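Local coordinates for RagB/SusD family nutrient uptake outer membrane protein (Bacteroides thetaiotaomicron, PDB 7KV2) that probably binds beta-glucans at the outer membrane as a SusD-family protein serving nutrient uptake in a human gut bacterium, at residues 302-307 with 378-383; 296-301 with 392-397; 344-349 with 372-377; 307-312 with 348-353. One frame throughout, in Å; residues are numbered along the deposited sequence.

Read from the N terminus, the first halves of contacts 2, 1 and 4 follow one another as 296-301, 302-307 and 307-312, running through helix 299-303 into the loop beyond it. Contact 4 closes first, when that loop meets 348-353 on helix 346-355. Contact 3 opens on the strand just before this helix, shares Ala348 and Val349 with contact 4, and closes at 372-377. Contact 1 then closes at 378-383 and contact 2 at 392-397. Contacts 3 and 4 thus nest inside contact 1, and contact 1 inside contact 2. Together they tie helix 299-303, the sheet of strands 343-345 and 373-375, helix 346-355 and the long loop before strand 400-404 to one another.

Contact 1: 302-307 with 378-383; sequences LISPYI and YAAITG
Residues of the short helix 299-303 and the chain leading out of it meet the loop that follows strand 373-375 here, with Ile303 and Ser304 on one side and Tyr378, Ala379 and Ala380 on the other. The polar link is a single bond: Ala380 N donates to Ser304 OG over 3.0 Å, nearly straight at 165°. Ser304 OG stands beside its own backbone N, anti to the carbonyl carbon (chi1 -62°), which turns the hydroxyl toward the loop. The methyl of Ala380 lies against the same oxygen, with Ala380 CB 3.4 Å from Ser304 OG. Beside this bond is a patch of apolar packing. The extended branch of Ile303 carries CD1 to 3.8 Å from Tyr378 CB, while the phenol ring leads away to stack edge-to-face with Phe263 and to bond Arg401 N through its OH. Ile303 CD1 also comes within 3.7 Å of Tyr378 O, a buried carbonyl oxygen for which the model offers no hydrogen-bond partner. On the helix side Ser304 OG is hydrogen-bonded to Pro300 O, one turn back. The hydroxyl therefore gives its proton to a helix carbonyl and takes the N-H of Ala380, so each bond may strengthen the other, and the helix is joined to the loop through one buried oxygen.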
loop_
_atom_site.group_PDB
_atom_site.type_symbol
_atom_site.label_atom_id
_atom_site.label_comp_id
_atom_site.label_asym_id
_atom_site.label_seq_id
_atom_site.Cartn_x
_atom_site.Cartn_y
_atom_site.Cartn_z
ATOM N N LEU A 302 -2.884 -11.970 -9.305
ATOM C CA LEU A 302 -3.567 -10.873 -10.064
ATOM C C LEU A 302 -2.666 -10.320 -11.170
ATOM O O LEU A 302 -3.169 -10.204 -12.310
ATOM C CB LEU A 302 -3.963 -9.750 -9.111
ATOM C CG LEU A 302 -5.094 -10.125 -8.160
ATOM C CD1 LEU A 302 -5.295 -9.088 -7.075
ATOM C CD2 LEU A 302 -6.387 -10.320 -8.926
ATOM N N ILE A 303 -1.359 -10.143 -10.928
ATOM C CA ILE A 303 -0.504 -9.253 -11.775
ATOM C C ILE A 303 0.610 -10.014 -12.504
ATOM O O ILE A 303 1.405 -9.368 -13.174
ATOM C CB ILE A 303 0.054 -8.133 -10.887
ATOM C CG1 ILE A 303 1.059 -8.719 -9.885
ATOM C CG2 ILE A 303 -1.075 -7.349 -10.221
ATOM C CD1 ILE A 303 1.878 -7.703 -9.139
ATOM N N SER A 304 0.610 -11.343 -12.473
ATOM C CA SER A 304 1.589 -12.163 -13.226
ATOM C C SER A 304 1.012 -12.570 -14.574
ATOM O O SER A 304 -0.202 -12.495 -14.792
ATOM C CB SER A 304 2.003 -13.286 -12.352
ATOM O OG SER A 304 2.647 -12.735 -11.192
ATOM N N PRO A 305 1.872 -12.932 -15.537
ATOM C CA PRO A 305 1.454 -13.100 -16.928
ATOM C C PRO A 305 0.501 -14.295 -17.042
ATOM O O PRO A 305 0.658 -15.324 -16.426
ATOM C CB PRO A 305 2.709 -13.374 -17.742
ATOM C CG PRO A 305 3.852 -13.138 -16.787
ATOM C CD PRO A 305 3.314 -13.153 -15.366
ATOM N N TYR A 306 -0.525 -14.106 -17.860
ATOM C CA TYR A 306 -1.572 -15.116 -18.094
ATOM C C TYR A 306 -0.978 -16.294 -18.879
ATOM O O TYR A 306 -0.355 -16.088 -19.972
ATOM C CB TYR A 306 -2.731 -14.441 -18.827
ATOM C CG TYR A 306 -4.024 -15.228 -18.835
ATOM C CD1 TYR A 306 -4.625 -15.631 -17.665
ATOM C CD2 TYR A 306 -4.670 -15.513 -20.042
ATOM C CE1 TYR A 306 -5.841 -16.304 -17.665
ATOM C CE2 TYR A 306 -5.883 -16.169 -20.056
ATOM C CZ TYR A 306 -6.476 -16.543 -18.873
ATOM O OH TYR A 306 -7.668 -17.190 -18.870
ATOM N N ILE A 307 -1.150 -17.491 -18.318
ATOM C CA ILE A 307 -0.703 -18.795 -18.880
ATOM C C ILE A 307 0.792 -18.707 -19.223
ATOM O O ILE A 307 1.253 -19.248 -20.268
ATOM C CB ILE A 307 -1.575 -19.257 -20.045
ATOM C CG1 ILE A 307 -3.045 -18.862 -19.817
ATOM C CG2 ILE A 307 -1.403 -20.751 -20.242
ATOM C CD1 ILE A 307 -3.967 -19.264 -20.955
ATOM N N TYR A 378 6.129 -7.817 -6.892
ATOM C CA TYR A 378 5.047 -8.681 -6.362
ATOM C C TYR A 378 4.697 -9.779 -7.367
ATOM O O TYR A 378 3.602 -10.361 -7.297
ATOM C CB TYR A 378 3.852 -7.828 -5.921
ATOM C CG TYR A 378 4.178 -6.975 -4.714
ATOM C CD1 TYR A 378 4.595 -7.565 -3.524
ATOM C CD2 TYR A 378 4.134 -5.589 -4.777
ATOM C CE1 TYR A 378 4.926 -6.790 -2.429
ATOM C CE2 TYR A 378 4.426 -4.811 -3.678
ATOM C CZ TYR A 378 4.819 -5.410 -2.499
ATOM O OH TYR A 378 5.110 -4.649 -1.401
ATOM N N ALA A 379 5.601 -10.068 -8.297
ATOM C CA ALA A 379 5.427 -11.146 -9.277
ATOM C C ALA A 379 5.386 -12.501 -8.548
ATOM O O ALA A 379 5.956 -12.652 -7.449
ATOM C CB ALA A 379 6.545 -11.120 -10.265
ATOM N N ALA A 380 4.655 -13.436 -9.145
ATOM C CA ALA A 380 4.587 -14.847 -8.717
ATOM C C ALA A 380 5.944 -15.503 -9.007
ATOM O O ALA A 380 6.361 -15.638 -10.202
ATOM C CB ALA A 380 3.459 -15.553 -9.407
ATOM N N ILE A 381 6.647 -15.855 -7.936
ATOM C CA ILE A 381 8.010 -16.459 -8.065
ATOM C C ILE A 381 7.885 -17.934 -7.710
ATOM O O ILE A 381 7.304 -18.250 -6.669
ATOM C CB ILE A 381 9.028 -15.750 -7.168
ATOM C CG1 ILE A 381 9.091 -14.259 -7.485
ATOM C CG2 ILE A 381 10.402 -16.439 -7.250
ATOM C CD1 ILE A 381 9.458 -13.954 -8.918
ATOM N N THR A 382 8.333 -18.810 -8.605
ATOM C CA THR A 382 8.256 -20.277 -8.369
ATOM C C THR A 382 8.758 -20.616 -6.954
ATOM O O THR A 382 9.889 -20.218 -6.613
ATOM C CB THR A 382 9.057 -21.017 -9.437
ATOM O OG1 THR A 382 8.704 -20.492 -10.713
ATOM C CG2 THR A 382 8.866 -22.521 -9.370
ATOM N N GLY A 383 7.959 -21.321 -6.162
ATOM C CA GLY A 383 8.325 -21.686 -4.787
ATOM C C GLY A 383 7.659 -20.817 -3.724
ATOM O O GLY A 383 7.574 -21.298 -2.579
#

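Contact 2: 296-301 with 392-397; sequences GTALPT and SELNWN
Pro300 lies over one face of the Trp396 indole: Pro300 CB is 3.7 Å from the centroid of the Trp396 five-membered ring, only 11° off the ring normal, a CH-pi contact. Pro300 CG reaches on to Trp396 CB at 3.6 Å, while Ser392 O approaches the opposite face near the rim. Trp396 CG lies beside its backbone N (chi1 -65°), and the ring, turned about chi2 (99°), presents its NE1 edge to Thr301. There Trp396 NE1 donates to Thr301 OG1 over 2.9 Å, with the oxygen near the ring plane. The same hydroxyl donates to Glu393 O, at 2.6 Å from Thr301 OG1, on a lone pair in the carbonyl plane. Two bonds therefore fix this threonine oxygen, and the edge bond and the proline over the face limit the indole's rotation. The backbones add a single antiparallel bridge, with Thr297 N to Trp396 O at 2.9 Å and Trp396 N to Thr297 O at 3.2 Å. One residue earlier, Gly296 N donates to Asn395 OD1, 3.0 Å away, and Asn395 ND2 is hydrogen-bonded to Arg286 O. Thr297 OG1 accepts a capping bond from Leu299 N in the turn leading into helix 299-303 and is also hydrogen-bonded to Asp61. The contact thus fastens that helix, whose Leu299 packs on helix 70-75, and the residues before it to the loop leading into strand 400-404.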
loop_
_atom_site.group_PDB
_atom_site.type_symbol
_atom_site.label_atom_id
_atom_site.label_comp_id
_atom_site.label_asym_id
_atom_site.label_seq_id
_atom_site.Cartn_x
_atom_site.Cartn_y
_atom_site.Cartn_z
ATOM N N GLY A 296 -2.041 -16.606 2.726
ATOM C CA GLY A 296 -1.292 -15.845 1.716
ATOM C C GLY A 296 -2.077 -14.715 1.082
ATOM O O GLY A 296 -3.170 -14.377 1.546
ATOM N N THR A 297 -1.460 -14.082 0.091
ATOM C CA THR A 297 -2.031 -12.957 -0.667
ATOM C C THR A 297 -2.380 -13.439 -2.058
ATOM O O THR A 297 -1.702 -14.298 -2.603
ATOM C CB THR A 297 -1.081 -11.744 -0.699
ATOM O OG1 THR A 297 -1.647 -10.757 -1.528
ATOM C CG2 THR A 297 0.297 -12.040 -1.230
ATOM N N ALA A 298 -3.394 -12.836 -2.642
ATOM C CA ALA A 298 -3.775 -13.057 -4.042
ATOM C C ALA A 298 -2.930 -12.191 -4.968
ATOM O O ALA A 298 -3.019 -12.405 -6.185
ATOM C CB ALA A 298 -5.241 -12.686 -4.208
ATOM N N LEU A 299 -2.193 -11.200 -4.440
ATOM C CA LEU A 299 -1.626 -10.111 -5.309
ATOM C C LEU A 299 -0.814 -10.704 -6.461
ATOM O O LEU A 299 -1.031 -10.313 -7.614
ATOM C CB LEU A 299 -0.877 -9.069 -4.477
ATOM C CG LEU A 299 -0.134 -7.999 -5.265
ATOM C CD1 LEU A 299 -1.076 -7.169 -6.112
ATOM C CD2 LEU A 299 0.690 -7.079 -4.393
ATOM N N PRO A 300 0.143 -11.632 -6.225
ATOM C CA PRO A 300 0.959 -12.177 -7.318
ATOM C C PRO A 300 0.114 -12.870 -8.390
ATOM O O PRO A 300 0.462 -12.775 -9.531
ATOM C CB PRO A 300 1.949 -13.103 -6.611
ATOM C CG PRO A 300 2.043 -12.524 -5.225
ATOM C CD PRO A 300 0.621 -12.108 -4.923
ATOM N N THR A 301 -0.970 -13.541 -8.022
ATOM C CA THR A 301 -1.861 -14.187 -9.022
ATOM C C THR A 301 -2.448 -13.072 -9.901
ATOM O O THR A 301 -2.527 -13.234 -11.138
ATOM C CB THR A 301 -2.950 -15.039 -8.361
ATOM O OG1 THR A 301 -2.336 -16.159 -7.689
ATOM C CG2 THR A 301 -3.929 -15.545 -9.403
ATOM N N SER A 392 -3.647 -22.541 -4.388
ATOM C CA SER A 392 -2.296 -22.019 -4.725
ATOM C C SER A 392 -2.407 -20.540 -5.125
ATOM O O SER A 392 -1.467 -19.751 -4.779
ATOM C CB SER A 392 -1.620 -22.852 -5.802
ATOM O OG SER A 392 -2.197 -22.617 -7.084
ATOM N N GLU A 393 -3.541 -20.156 -5.724
ATOM C CA GLU A 393 -3.747 -18.814 -6.317
ATOM C C GLU A 393 -3.863 -17.758 -5.215
ATOM O O GLU A 393 -3.575 -16.585 -5.488
ATOM C CB GLU A 393 -5.001 -18.807 -7.204
ATOM C CG GLU A 393 -4.951 -19.827 -8.336
ATOM C CD GLU A 393 -5.933 -19.583 -9.472
ATOM O OE1 GLU A 393 -7.057 -19.062 -9.195
ATOM O OE2 GLU A 393 -5.580 -19.902 -10.641
ATOM N N LEU A 394 -4.335 -18.123 -4.023
ATOM C CA LEU A 394 -4.623 -17.138 -2.958
ATOM C C LEU A 394 -3.577 -17.216 -1.846
ATOM O O LEU A 394 -3.754 -16.487 -0.825
ATOM C CB LEU A 394 -6.026 -17.426 -2.397
ATOM C CG LEU A 394 -7.170 -17.322 -3.418
ATOM C CD1 LEU A 394 -8.514 -17.724 -2.808
ATOM C CD2 LEU A 394 -7.286 -15.929 -4.017
ATOM N N ASN A 395 -2.546 -18.037 -1.985
ATOM C CA ASN A 395 -1.657 -18.279 -0.815
ATOM C C ASN A 395 -0.204 -17.965 -1.117
ATOM O O ASN A 395 0.643 -18.759 -0.698
ATOM C CB ASN A 395 -1.797 -19.687 -0.227
ATOM C CG ASN A 395 -3.070 -19.765 0.573
ATOM O OD1 ASN A 395 -3.218 -19.060 1.584
ATOM N ND2 ASN A 395 -4.023 -20.534 0.054
ATOM N N TRP A 396 0.079 -16.845 -1.786
ATOM C CA TRP A 396 1.485 -16.390 -1.952
ATOM C C TRP A 396 1.994 -15.824 -0.610
ATOM O O TRP A 396 1.222 -15.246 0.110
ATOM C CB TRP A 396 1.558 -15.346 -3.060
ATOM C CG TRP A 396 1.206 -15.932 -4.376
ATOM C CD1 TRP A 396 -0.006 -15.861 -5.014
ATOM C CD2 TRP A 396 2.063 -16.738 -5.193
ATOM N NE1 TRP A 396 0.072 -16.548 -6.188
ATOM C CE2 TRP A 396 1.308 -17.128 -6.310
ATOM C CE3 TRP A 396 3.406 -17.148 -5.103
ATOM C CZ2 TRP A 396 1.843 -17.919 -7.319
ATOM C CZ3 TRP A 396 3.928 -17.927 -6.108
ATOM C CH2 TRP A 396 3.159 -18.310 -7.196
ATOM N N ASN A 397 3.284 -16.005 -0.326
ATOM C CA ASN A 397 3.919 -15.607 0.948
ATOM C C ASN A 397 4.381 -14.130 0.886
ATOM O O ASN A 397 4.826 -13.630 1.932
ATOM C CB ASN A 397 5.093 -16.549 1.280
ATOM C CG ASN A 397 6.278 -16.442 0.345
ATOM O OD1 ASN A 397 6.438 -15.461 -0.389
ATOM N ND2 ASN A 397 7.140 -17.465 0.336
#

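Contact 3: 344-349 with 372-377; sequences WNAQAV and GFFLEK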
loop_
_atom_site.group_PDB
_atom_site.type_symbol
_atom_site.label_atom_id
_atom_site.label_comp_id
_atom_site.label_asym_id
_atom_site.label_seq_id
_atom_site.Cartn_x
_atom_site.Cartn_y
_atom_site.Cartn_z
ATOM N N TRP A 344 9.824 -6.490 -14.876
ATOM C CA TRP A 344 10.306 -7.822 -15.289
ATOM C C TRP A 344 9.891 -7.978 -16.748
ATOM O O TRP A 344 8.704 -7.887 -17.035
ATOM C CB TRP A 344 9.769 -8.938 -14.390
ATOM C CG TRP A 344 10.062 -10.297 -14.934
ATOM C CD1 TRP A 344 11.292 -10.822 -15.226
ATOM C CD2 TRP A 344 9.107 -11.310 -15.262
ATOM N NE1 TRP A 344 11.164 -12.104 -15.697
ATOM C CE2 TRP A 344 9.830 -12.436 -15.706
ATOM C CE3 TRP A 344 7.718 -11.410 -15.144
ATOM C CZ2 TRP A 344 9.202 -13.591 -16.161
ATOM C CZ3 TRP A 344 7.104 -12.582 -15.531
ATOM C CH2 TRP A 344 7.834 -13.657 -16.036
ATOM N N ASN A 345 10.872 -8.061 -17.647
ATOM C CA ASN A 345 10.641 -8.175 -19.104
ATOM C C ASN A 345 10.348 -9.637 -19.434
ATOM O O ASN A 345 11.256 -10.389 -19.942
ATOM C CB ASN A 345 11.838 -7.603 -19.871
ATOM C CG ASN A 345 11.516 -7.319 -21.320
ATOM O OD1 ASN A 345 10.527 -7.815 -21.852
ATOM N ND2 ASN A 345 12.337 -6.476 -21.939
ATOM N N ALA A 346 9.116 -10.054 -19.179
ATOM C CA ALA A 346 8.640 -11.423 -19.418
ATOM C C ALA A 346 8.853 -11.783 -20.881
ATOM O O ALA A 346 9.247 -12.946 -21.148
ATOM C CB ALA A 346 7.185 -11.545 -19.063
ATOM N N GLN A 347 8.513 -10.878 -21.807
ATOM C CA GLN A 347 8.596 -11.222 -23.251
ATOM C C GLN A 347 10.060 -11.425 -23.647
ATOM O O GLN A 347 10.325 -12.400 -24.358
ATOM C CB GLN A 347 7.950 -10.189 -24.170
ATOM C CG GLN A 347 7.827 -10.681 -25.610
ATOM C CD GLN A 347 7.065 -11.987 -25.706
ATOM O OE1 GLN A 347 5.955 -12.115 -25.191
ATOM N NE2 GLN A 347 7.662 -12.950 -26.389
ATOM N N ALA A 348 10.978 -10.576 -23.177
ATOM C CA ALA A 348 12.424 -10.703 -23.499
ATOM C C ALA A 348 12.923 -12.070 -23.037
ATOM O O ALA A 348 13.751 -12.712 -23.747
ATOM C CB ALA A 348 13.211 -9.574 -22.878
ATOM N N VAL A 349 12.434 -12.549 -21.894
ATOM C CA VAL A 349 12.821 -13.876 -21.332
ATOM C C VAL A 349 12.445 -14.982 -22.333
ATOM O O VAL A 349 13.291 -15.860 -22.643
ATOM C CB VAL A 349 12.161 -14.089 -19.958
ATOM C CG1 VAL A 349 12.209 -15.535 -19.523
ATOM C CG2 VAL A 349 12.764 -13.159 -18.908
ATOM N N GLY A 372 4.566 -6.597 -22.323
ATOM C CA GLY A 372 5.751 -7.471 -22.144
ATOM C C GLY A 372 6.407 -7.309 -20.773
ATOM O O GLY A 372 7.253 -8.167 -20.408
ATOM N N PHE A 373 6.026 -6.289 -19.989
ATOM C CA PHE A 373 6.597 -6.027 -18.649
ATOM C C PHE A 373 5.544 -6.276 -17.587
ATOM O O PHE A 373 4.350 -5.833 -17.761
ATOM C CB PHE A 373 7.084 -4.588 -18.499
ATOM C CG PHE A 373 8.205 -4.184 -19.434
ATOM C CD1 PHE A 373 9.519 -4.515 -19.151
ATOM C CD2 PHE A 373 7.942 -3.435 -20.572
ATOM C CE1 PHE A 373 10.543 -4.135 -20.005
ATOM C CE2 PHE A 373 8.985 -2.994 -21.389
ATOM C CZ PHE A 373 10.277 -3.378 -21.120
ATOM N N PHE A 374 5.980 -6.865 -16.487
ATOM C CA PHE A 374 5.151 -7.088 -15.280
ATOM C C PHE A 374 5.875 -6.563 -14.049
ATOM O O PHE A 374 7.108 -6.362 -14.092
ATOM C CB PHE A 374 4.733 -8.566 -15.182
ATOM C CG PHE A 374 3.922 -9.034 -16.368
ATOM C CD1 PHE A 374 4.544 -9.416 -17.543
ATOM C CD2 PHE A 374 2.538 -8.957 -16.350
ATOM C CE1 PHE A 374 3.797 -9.762 -18.655
ATOM C CE2 PHE A 374 1.799 -9.330 -17.460
ATOM C CZ PHE A 374 2.431 -9.754 -18.608
ATOM N N LEU A 375 5.114 -6.325 -12.984
ATOM C CA LEU A 375 5.648 -5.704 -11.747
ATOM C C LEU A 375 6.411 -6.792 -10.988
ATOM O O LEU A 375 5.811 -7.629 -10.282
ATOM C CB LEU A 375 4.507 -5.126 -10.917
ATOM C CG LEU A 375 4.927 -4.458 -9.610
ATOM C CD1 LEU A 375 5.765 -3.219 -9.876
ATOM C CD2 LEU A 375 3.702 -4.082 -8.803
ATOM N N GLU A 376 7.731 -6.741 -11.106
ATOM C CA GLU A 376 8.642 -7.732 -10.494
ATOM C C GLU A 376 8.503 -7.766 -8.983
ATOM O O GLU A 376 8.608 -8.863 -8.419
ATOM C CB GLU A 376 10.066 -7.410 -10.949
ATOM C CG GLU A 376 11.125 -8.330 -10.357
ATOM C CD GLU A 376 11.024 -9.808 -10.700
ATOM O OE1 GLU A 376 10.127 -10.191 -11.461
ATOM O OE2 GLU A 376 11.787 -10.587 -10.109
ATOM N N LYS A 377 8.260 -6.625 -8.322
ATOM C CA LYS A 377 8.231 -6.552 -6.852
ATOM C C LYS A 377 7.285 -7.601 -6.265
ATOM O O LYS A 377 7.585 -8.139 -5.185
ATOM C CB LYS A 377 7.791 -5.182 -6.371
ATOM C CG LYS A 377 8.754 -4.071 -6.731
ATOM C CD LYS A 377 8.272 -2.713 -6.303
ATOM C CE LYS A 377 9.217 -1.601 -6.729
ATOM N NZ LYS A 377 8.780 -0.238 -6.311
#
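Trp344 CG stands anti to its backbone N (chi1 170°) and Phe374 CG beside its own (chi1 -60°); the two residues are cross-strand partners, with side chains on the same face of the strand pair. Trp344 CE3 is 4.1 Å from Phe374 CB, which lies at the indole edge. The bend of Glu376 at chi2 (62°) brings CD round toward Trp344, and OE1 lies 3.2 Å from Trp344 CB; that oxygen is hydrogen-bonded to His315, whose ring stacks on Trp344. Trp344 NE1 is hydrogen-bonded to Asp313. Ala346 CB adds a contact at 3.7 Å to Phe374 CD1. On the other side of the strands the Asn345 amide rests against Phe373, with ND2 3.5 Å from Phe373 CE1. The backbones are joined by Trp344 N to Phe374 O at 2.8 Å and Phe374 N to Trp344 O at 3.0 Å. Beyond them Gln347 N reaches Gly372 O in a weak bond of 3.3 Å. Asn345 OD1 accepts Ala348 N at 3.1 Å, the donor standing above the amide plane. This is a short antiparallel ladder, with a hydrogen-bonded pair (Trp344 and Phe374) next to a non-hydrogen-bonded one (Asn345 and Phe373), running directly into a helix through an asparagine N-cap.

Contact 4: 307-312 with 348-353; sequences IWPNGT and AVLDAH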
loop_
_atom_site.group_PDB
_atom_site.type_symbol
_atom_site.label_atom_id
_atom_site.label_comp_id
_atom_site.label_asym_id
_atom_site.label_seq_id
_atom_site.Cartn_x
_atom_site.Cartn_y
_atom_site.Cartn_z
ATOM N N ILE A 307 -1.150 -17.491 -18.318
ATOM C CA ILE A 307 -0.703 -18.795 -18.880
ATOM C C ILE A 307 0.792 -18.707 -19.223
ATOM O O ILE A 307 1.253 -19.248 -20.268
ATOM C CB ILE A 307 -1.575 -19.257 -20.045
ATOM C CG1 ILE A 307 -3.045 -18.862 -19.817
ATOM C CG2 ILE A 307 -1.403 -20.751 -20.242
ATOM C CD1 ILE A 307 -3.967 -19.264 -20.955
ATOM N N TRP A 308 1.541 -18.047 -18.340
ATOM C CA TRP A 308 3.025 -18.176 -18.312
ATOM C C TRP A 308 3.385 -19.645 -18.108
ATOM O O TRP A 308 2.754 -20.341 -17.315
ATOM C CB TRP A 308 3.602 -17.304 -17.196
ATOM C CG TRP A 308 5.091 -17.373 -17.106
ATOM C CD1 TRP A 308 5.814 -18.124 -16.233
ATOM C CD2 TRP A 308 6.034 -16.679 -17.932
ATOM N NE1 TRP A 308 7.152 -17.892 -16.426
ATOM C CE2 TRP A 308 7.324 -17.039 -17.474
ATOM C CE3 TRP A 308 5.934 -15.732 -18.951
ATOM C CZ2 TRP A 308 8.482 -16.535 -18.062
ATOM C CZ3 TRP A 308 7.080 -15.222 -19.517
ATOM C CH2 TRP A 308 8.339 -15.652 -19.098
ATOM N N PRO A 309 4.415 -20.164 -18.810
ATOM C CA PRO A 309 4.946 -21.488 -18.471
ATOM C C PRO A 309 5.667 -21.494 -17.098
ATOM O O PRO A 309 6.838 -21.164 -17.027
ATOM C CB PRO A 309 5.857 -21.757 -19.671
ATOM C CG PRO A 309 6.321 -20.382 -20.125
ATOM C CD PRO A 309 5.088 -19.516 -19.949
ATOM N N ASN A 310 4.932 -21.895 -16.069
ATOM C CA ASN A 310 5.366 -22.019 -14.654
ATOM C C ASN A 310 6.800 -22.587 -14.581
ATOM O O ASN A 310 7.085 -23.673 -15.159
ATOM C CB ASN A 310 4.377 -22.858 -13.855
ATOM C CG ASN A 310 3.198 -22.070 -13.349
ATOM O OD1 ASN A 310 3.063 -20.885 -13.660
ATOM N ND2 ASN A 310 2.352 -22.732 -12.580
ATOM N N GLY A 311 7.664 -21.869 -13.882
ATOM C CA GLY A 311 9.061 -22.265 -13.612
ATOM C C GLY A 311 10.040 -21.656 -14.580
ATOM O O GLY A 311 11.242 -21.568 -14.207
ATOM N N THR A 312 9.606 -21.233 -15.777
ATOM C CA THR A 312 10.471 -20.525 -16.745
ATOM C C THR A 312 10.978 -19.220 -16.100
ATOM O O THR A 312 10.132 -18.392 -15.637
ATOM C CB THR A 312 9.767 -20.323 -18.091
ATOM O OG1 THR A 312 9.416 -21.609 -18.609
ATOM C CG2 THR A 312 10.622 -19.627 -19.119
ATOM N N ALA A 348 10.978 -10.576 -23.177
ATOM C CA ALA A 348 12.424 -10.703 -23.499
ATOM C C ALA A 348 12.923 -12.070 -23.037
ATOM O O ALA A 348 13.751 -12.712 -23.747
ATOM C CB ALA A 348 13.211 -9.574 -22.878
ATOM N N VAL A 349 12.434 -12.549 -21.894
ATOM C CA VAL A 349 12.821 -13.876 -21.332
ATOM C C VAL A 349 12.445 -14.982 -22.333
ATOM O O VAL A 349 13.291 -15.860 -22.643
ATOM C CB VAL A 349 12.161 -14.089 -19.958
ATOM C CG1 VAL A 349 12.209 -15.535 -19.523
ATOM C CG2 VAL A 349 12.764 -13.159 -18.908
ATOM N N LEU A 350 11.227 -14.946 -22.852
ATOM C CA LEU A 350 10.808 -15.976 -23.820
ATOM C C LEU A 350 11.547 -15.797 -25.160
ATOM O O LEU A 350 11.847 -16.821 -25.774
ATOM C CB LEU A 350 9.288 -15.924 -23.977
ATOM C CG LEU A 350 8.471 -16.235 -22.716
ATOM C CD1 LEU A 350 7.010 -16.443 -23.064
ATOM C CD2 LEU A 350 8.974 -17.454 -21.966
ATOM N N ASP A 351 11.756 -14.570 -25.638
ATOM C CA ASP A 351 12.476 -14.275 -26.904
ATOM C C ASP A 351 13.853 -14.928 -26.798
ATOM O O ASP A 351 14.257 -15.613 -27.757
ATOM C CB ASP A 351 12.638 -12.773 -27.186
ATOM C CG ASP A 351 11.349 -12.023 -27.459
ATOM O OD1 ASP A 351 10.349 -12.683 -27.755
ATOM O OD2 ASP A 351 11.354 -10.772 -27.367
ATOM N N ALA A 352 14.518 -14.777 -25.652
ATOM C CA ALA A 352 15.869 -15.335 -25.408
ATOM C C ALA A 352 15.795 -16.865 -25.449
ATOM O O ALA A 352 16.592 -17.497 -26.196
ATOM C CB ALA A 352 16.421 -14.846 -24.096
ATOM N N HIS A 353 14.879 -17.427 -24.658
ATOM C CA HIS A 353 14.594 -18.876 -24.579
ATOM C C HIS A 353 14.421 -19.478 -25.975
ATOM O O HIS A 353 14.967 -20.582 -26.201
ATOM C CB HIS A 353 13.330 -19.171 -23.785
ATOM C CG HIS A 353 13.104 -20.635 -23.701
ATOM N ND1 HIS A 353 12.412 -21.324 -24.678
ATOM C CD2 HIS A 353 13.560 -21.543 -22.811
ATOM C CE1 HIS A 353 12.388 -22.598 -24.356
ATOM N NE2 HIS A 353 13.098 -22.764 -23.213
#
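Trp308 pushes the far corner of its six-membered ring against helix 346-355, where Leu350 and Val349 receive it. The nearest approach is Trp308 CH2 to Leu350 CD2 at 3.4 Å, a tight fit. The leucine branch point follows, with Leu350 CG 3.6 Å from Trp308 CZ3, and Leu350 CD1 also touches CZ3, so CG and both methyls of Leu350 lie against this corner. Val349 CG1 closes the neighbouring edge, lying in the ring plane 3.9 Å from Trp308 CH2. On the helix the bump is Leu350 CD2. It enters a notch formed by Trp308 CH2, by Thr312 CG2 at 3.9 Å from Leu350 CD2, and more loosely by Pro309 CG at 4.4 Å from the same methyl. Two of its walls come from the ends of a type II turn, Pro309 to Thr312, closed by Thr312 N to Pro309 O at 3.0 Å; the third is the Trp308 indole. With Trp308 CG anti to its backbone N (chi1 -180°), the indole starts out away from that nitrogen, and Trp308 NE1 donates to Thr312 O over 3.1 Å, the oxygen lying 2° out of the ring plane. Pro309 CD covers part of one ring face. Centred about 29 Å from the chain's centre, the contact sets the loop after helix 299-303 against one turn of helix 346-355, while Trp308 also meets Trp344 of strand 343-345 edge-to-face.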